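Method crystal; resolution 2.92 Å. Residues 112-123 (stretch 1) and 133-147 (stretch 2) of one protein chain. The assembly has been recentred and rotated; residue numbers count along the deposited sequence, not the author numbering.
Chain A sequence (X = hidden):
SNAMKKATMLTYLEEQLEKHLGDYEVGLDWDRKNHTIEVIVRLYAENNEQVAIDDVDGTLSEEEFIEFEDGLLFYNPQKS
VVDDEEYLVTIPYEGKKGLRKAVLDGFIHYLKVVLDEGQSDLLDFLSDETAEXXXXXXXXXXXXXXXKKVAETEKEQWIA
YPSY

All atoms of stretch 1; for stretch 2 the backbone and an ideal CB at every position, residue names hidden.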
# COMPACT_ATOMS: atom_id res chain seq x y z
N LYS A 112 2.01 21.13 3.75
CA LYS A 112 1.78 22.56 3.65
C LYS A 112 2.42 23.08 2.36
O LYS A 112 1.78 23.79 1.60
CB LYS A 112 2.31 23.31 4.87
CG LYS A 112 2.16 24.81 4.73
CD LYS A 112 2.59 25.56 5.98
CE LYS A 112 2.87 27.02 5.64
NZ LYS A 112 1.78 27.63 4.81
N VAL A 113 3.68 22.71 2.13
CA VAL A 113 4.37 23.05 0.89
C VAL A 113 3.53 22.63 -0.31
O VAL A 113 3.30 23.41 -1.24
CB VAL A 113 5.73 22.33 0.82
CG1 VAL A 113 6.25 22.27 -0.60
CG2 VAL A 113 6.73 22.99 1.71
N VAL A 114 3.08 21.38 -0.30
CA VAL A 114 2.28 20.84 -1.38
C VAL A 114 1.02 21.68 -1.66
O VAL A 114 0.62 21.86 -2.80
CB VAL A 114 1.93 19.36 -1.10
CG1 VAL A 114 0.77 18.89 -1.94
CG2 VAL A 114 3.14 18.49 -1.34
N LEU A 115 0.40 22.20 -0.61
CA LEU A 115 -0.83 22.96 -0.78
C LEU A 115 -0.54 24.40 -1.15
O LEU A 115 -1.33 25.05 -1.82
CB LEU A 115 -1.69 22.90 0.49
CG LEU A 115 -2.25 21.50 0.78
CD1 LEU A 115 -3.20 21.48 1.96
CD2 LEU A 115 -2.95 20.99 -0.43
N ASP A 116 0.60 24.91 -0.70
CA ASP A 116 1.00 26.25 -1.09
C ASP A 116 1.18 26.20 -2.59
O ASP A 116 0.48 26.88 -3.33
CB ASP A 116 2.32 26.63 -0.43
CG ASP A 116 2.17 27.05 1.02
OD1 ASP A 116 1.02 27.21 1.49
OD2 ASP A 116 3.21 27.22 1.68
N GLU A 117 2.13 25.39 -3.02
CA GLU A 117 2.46 25.29 -4.43
C GLU A 117 1.19 24.93 -5.19
O GLU A 117 0.99 25.37 -6.32
CB GLU A 117 3.57 24.26 -4.65
CG GLU A 117 4.26 24.36 -6.00
CD GLU A 117 4.84 25.74 -6.29
OE1 GLU A 117 5.10 26.50 -5.33
OE2 GLU A 117 5.04 26.06 -7.48
N GLY A 118 0.33 24.15 -4.54
CA GLY A 118 -0.94 23.78 -5.13
C GLY A 118 -1.77 24.99 -5.47
O GLY A 118 -2.15 25.19 -6.62
N GLN A 119 -2.05 25.82 -4.47
CA GLN A 119 -2.89 26.99 -4.67
C GLN A 119 -2.30 27.91 -5.73
O GLN A 119 -3.03 28.51 -6.51
CB GLN A 119 -3.07 27.73 -3.35
CG GLN A 119 -4.08 28.84 -3.41
CD GLN A 119 -5.47 28.32 -3.65
OE1 GLN A 119 -6.29 28.21 -2.73
NE2 GLN A 119 -5.75 27.99 -4.90
N SER A 120 -0.98 28.02 -5.76
CA SER A 120 -0.31 28.81 -6.78
C SER A 120 -0.66 28.25 -8.15
O SER A 120 -1.31 28.92 -8.95
CB SER A 120 1.21 28.77 -6.55
OG SER A 120 1.90 29.63 -7.45
N ASP A 121 -0.25 27.01 -8.41
CA ASP A 121 -0.54 26.31 -9.66
C ASP A 121 -2.01 26.40 -10.10
O ASP A 121 -2.30 26.46 -11.30
CB ASP A 121 -0.11 24.85 -9.55
CG ASP A 121 1.40 24.69 -9.46
OD1 ASP A 121 2.11 25.71 -9.60
OD2 ASP A 121 1.89 23.55 -9.25
N LEU A 122 -2.93 26.41 -9.14
CA LEU A 122 -4.35 26.50 -9.46
C LEU A 122 -4.71 27.84 -10.08
O LEU A 122 -5.30 27.90 -11.15
CB LEU A 122 -5.23 26.26 -8.23
CG LEU A 122 -6.72 26.18 -8.57
CD1 LEU A 122 -6.93 25.13 -9.66
CD2 LEU A 122 -7.57 25.84 -7.37
N LEU A 123 -4.35 28.92 -9.39
CA LEU A 123 -4.55 30.25 -9.95
C LEU A 123 -3.89 30.40 -11.33
O LEU A 123 -4.44 31.05 -12.22
CB LEU A 123 -4.05 31.32 -8.98
CG LEU A 123 -5.00 31.68 -7.84
CD1 LEU A 123 -6.44 31.62 -8.31
CD2 LEU A 123 -4.82 30.75 -6.65
N UNK A 133 -3.25 21.01 -17.71
CA UNK A 133 -3.84 20.30 -16.58
C UNK A 133 -3.43 20.88 -15.23
O UNK A 133 -2.39 21.53 -15.12
CB UNK A 133 -3.45 18.82 -16.64
N UNK A 134 -4.28 20.66 -14.23
CA UNK A 134 -3.92 20.97 -12.85
C UNK A 134 -4.10 19.79 -11.91
O UNK A 134 -5.16 19.14 -11.88
CB UNK A 134 -4.75 22.15 -12.35
N UNK A 135 -3.07 19.52 -11.12
CA UNK A 135 -3.14 18.53 -10.07
C UNK A 135 -2.17 18.90 -8.96
O UNK A 135 -1.49 19.93 -9.02
CB UNK A 135 -2.84 17.13 -10.62
N UNK A 136 -2.12 18.05 -7.94
CA UNK A 136 -1.23 18.24 -6.82
C UNK A 136 -0.01 17.34 -7.00
O UNK A 136 -0.12 16.23 -7.51
CB UNK A 136 -1.94 17.95 -5.50
N UNK A 137 1.15 17.82 -6.58
CA UNK A 137 2.37 17.06 -6.78
C UNK A 137 3.02 16.66 -5.47
O UNK A 137 3.42 17.51 -4.67
CB UNK A 137 3.36 17.87 -7.62
N UNK A 138 3.12 15.36 -5.25
CA UNK A 138 3.75 14.83 -4.07
C UNK A 138 5.07 14.17 -4.46
O UNK A 138 5.08 13.05 -4.95
CB UNK A 138 2.83 13.84 -3.36
N UNK A 139 6.17 14.89 -4.26
CA UNK A 139 7.50 14.38 -4.55
C UNK A 139 8.10 13.72 -3.32
O UNK A 139 8.54 14.40 -2.39
CB UNK A 139 8.41 15.50 -5.05
N UNK A 140 8.13 12.39 -3.30
CA UNK A 140 8.69 11.58 -2.22
C UNK A 140 10.02 12.12 -1.72
O UNK A 140 10.23 12.25 -0.52
CB UNK A 140 8.87 10.13 -2.69
N UNK A 141 10.92 12.43 -2.65
CA UNK A 141 12.22 12.98 -2.30
C UNK A 141 12.12 14.26 -1.46
O UNK A 141 12.97 14.52 -0.61
CB UNK A 141 13.02 13.26 -3.58
N UNK A 142 11.10 15.07 -1.71
CA UNK A 142 10.89 16.29 -0.93
C UNK A 142 10.25 15.96 0.41
O UNK A 142 10.46 16.65 1.40
CB UNK A 142 10.02 17.28 -1.70
N UNK A 143 9.44 14.91 0.41
CA UNK A 143 8.83 14.40 1.62
C UNK A 143 9.93 13.88 2.53
O UNK A 143 10.07 14.32 3.67
CB UNK A 143 7.81 13.31 1.31
N UNK A 144 10.73 12.94 2.01
CA UNK A 144 11.85 12.40 2.76
C UNK A 144 12.74 13.48 3.36
O UNK A 144 13.20 13.37 4.49
CB UNK A 144 12.69 11.49 1.86
N UNK A 145 13.01 14.52 2.58
CA UNK A 145 13.90 15.59 3.02
C UNK A 145 13.27 16.33 4.17
O UNK A 145 13.96 16.77 5.08
CB UNK A 145 14.22 16.55 1.87
N UNK A 146 11.95 16.48 4.14
CA UNK A 146 11.26 17.15 5.22
C UNK A 146 11.43 16.35 6.50
O UNK A 146 11.81 16.88 7.54
CB UNK A 146 9.78 17.34 4.89
N UNK A 147 11.14 15.06 6.40
CA UNK A 147 11.34 14.14 7.51
C UNK A 147 12.77 14.22 8.06
O UNK A 147 12.96 14.32 9.27
CB UNK A 147 11.03 12.71 7.07

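Stretch 1 is an unbroken helix, and stretch 2 runs past it as an extended segment before turning into a helix of its own at 140. No direct hydrogen bond joins the two, so the choice of side chain rests largely on shape.

Position 133 has nothing of the helix within reach of its CB, and almost any residue would fit; it is Val-133. At position 134 the CB points toward the helix, 4.6 Å from Leu-122 CD1, with the backbone of Gly-118 and Asp-121 further along. The bare Gly-118 leaves space that a large apolar group could use, whether aromatic, leucine or methionine. The residue is Phe-134. Leu-122 CD1 sits over one face of its ring, 3.7 Å from the centroid and 5° off the normal, a CH-pi contact. The ring edge meets the helix backbone, with Phe-134 CE1 3.3 Å from Gly-118 O.

At position 135 the CB points away, as expected of alternation in an extended chain, and a polar residue is plausible. It is Glu-135, whose carbonyl matters more here than its carboxylate: a water donates to Glu-135 O and to Asp-121 OD2, linking the stretches.

Position 136 directs its CB sideways, 4.6 Å from Val-114 CG1, and the CA of 136 lies 5.8 Å from Gly-118 CA. Valine, isoleucine, leucine or methionine would suit this apolar surface. Leu-136 fills it: CG is 4.1 Å from Val-114 CG1, CD2 is 4.2 Å from Leu-115 CD2, and CD1 is 3.9 Å from Gly-118 CA. A CB on Gly-118 would fall 3.0 Å from Leu-136 CD1, so the close packing depends on the glycine.

Position 137 has no helix atom close to its CB, but the carboxylate of Asp-121 could attract a longer polar or basic side chain. The residue is His-137. Its ring edge approaches that carboxylate, yet His-137 CD2 stays 4.1 Å from Asp-121 OD2, a contact without a hydrogen bond. The backbone is tied more firmly, through a water that donates to Val-114 O and accepts from His-137 N.

At position 138 the CB is again sideways, 5.1 Å from Val-114 CG2, a distance that favours a long apolar or aromatic group. Trp-138 spans it, bringing CE3 to 4.0 Å from Val-114 CG2.

Position 139 immediately precedes the second helix, where a polar residue is common; Glu-139 holds the N-cap position. Position 140 has phi near -44°, compatible with proline in a first turn, and is Pro-140. Positions 141, 143, 144, 145 and 147 lie out of reach and could be varied; they are Ala-141, Phe-143, Glu-144, Ala-145 and Ile-147. Position 142 points toward the helix, but across a gap that only a long side chain could close, and Asp-142 makes no contact.

Position 146 also points toward stretch 1 from a distance, so a long, flexible apolar chain is favoured. Met-146, present as selenomethionine, places CE 4.1 Å from Val-113 CG2.

Stretch 2 (133-147) VFELHWEPADFEAMI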
# COMPACT_ATOMS: atom_id res chain seq x y z
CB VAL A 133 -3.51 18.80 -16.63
CG1 VAL A 133 -2.15 18.58 -17.29
CG2 VAL A 133 -3.57 18.18 -15.24
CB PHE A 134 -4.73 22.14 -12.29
CG PHE A 134 -4.56 22.31 -10.81
CD1 PHE A 134 -3.59 23.16 -10.30
CD2 PHE A 134 -5.32 21.56 -9.92
CE1 PHE A 134 -3.41 23.29 -8.94
CE2 PHE A 134 -5.15 21.68 -8.56
CZ PHE A 134 -4.20 22.55 -8.07
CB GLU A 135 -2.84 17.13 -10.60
CG GLU A 135 -1.50 16.97 -11.30
CD GLU A 135 -1.33 15.59 -11.93
OE1 GLU A 135 -0.46 15.45 -12.82
OE2 GLU A 135 -2.07 14.66 -11.55
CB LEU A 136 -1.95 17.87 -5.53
CG LEU A 136 -2.37 19.01 -4.62
CD1 LEU A 136 -2.63 20.28 -5.39
CD2 LEU A 136 -3.59 18.60 -3.79
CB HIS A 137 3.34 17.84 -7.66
CG HIS A 137 2.75 18.24 -8.97
ND1 HIS A 137 2.52 17.34 -9.99
CD2 HIS A 137 2.32 19.44 -9.42
CE1 HIS A 137 1.98 17.97 -11.01
NE2 HIS A 137 1.85 19.24 -10.70
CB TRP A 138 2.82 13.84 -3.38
CG TRP A 138 3.37 13.32 -2.12
CD1 TRP A 138 4.27 12.30 -1.96
CD2 TRP A 138 3.07 13.78 -0.80
NE1 TRP A 138 4.55 12.11 -0.64
CE2 TRP A 138 3.82 13.00 0.10
CE3 TRP A 138 2.23 14.78 -0.30
CZ2 TRP A 138 3.75 13.19 1.48
CZ3 TRP A 138 2.17 14.96 1.07
CH2 TRP A 138 2.92 14.17 1.94
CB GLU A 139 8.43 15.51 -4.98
CG GLU A 139 8.03 16.18 -6.26
CD GLU A 139 8.38 15.34 -7.47
OE1 GLU A 139 9.25 14.45 -7.35
OE2 GLU A 139 7.78 15.58 -8.55
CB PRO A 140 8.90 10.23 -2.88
CG PRO A 140 7.87 10.18 -3.97
CD PRO A 140 7.68 11.58 -4.45
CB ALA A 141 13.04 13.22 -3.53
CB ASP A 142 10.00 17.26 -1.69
CG ASP A 142 10.69 17.85 -2.90
OD1 ASP A 142 11.94 17.89 -2.91
OD2 ASP A 142 9.97 18.28 -3.82
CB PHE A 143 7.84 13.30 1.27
CG PHE A 143 7.13 12.73 2.46
CD1 PHE A 143 6.90 13.51 3.59
CD2 PHE A 143 6.66 11.43 2.45
CE1 PHE A 143 6.24 13.00 4.68
CE2 PHE A 143 6.00 10.90 3.54
CZ PHE A 143 5.79 11.69 4.66
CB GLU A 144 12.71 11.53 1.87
CG GLU A 144 12.01 10.37 1.20
CD GLU A 144 12.94 9.67 0.23
OE1 GLU A 144 14.18 9.86 0.34
OE2 GLU A 144 12.44 8.93 -0.65
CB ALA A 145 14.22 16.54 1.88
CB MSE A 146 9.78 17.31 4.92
CG MSE A 146 9.13 18.36 5.81
SE MSE A 146 9.74 20.18 5.42
CE MSE A 146 9.15 20.30 3.56
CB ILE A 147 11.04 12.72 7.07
CG1 ILE A 147 9.59 12.63 6.61
CG2 ILE A 147 11.28 11.76 8.19
CD1 ILE A 147 9.24 11.30 6.01
O HOH W 1 1.53 20.82 -5.27
O HOH W 2 0.16 22.14 -7.67
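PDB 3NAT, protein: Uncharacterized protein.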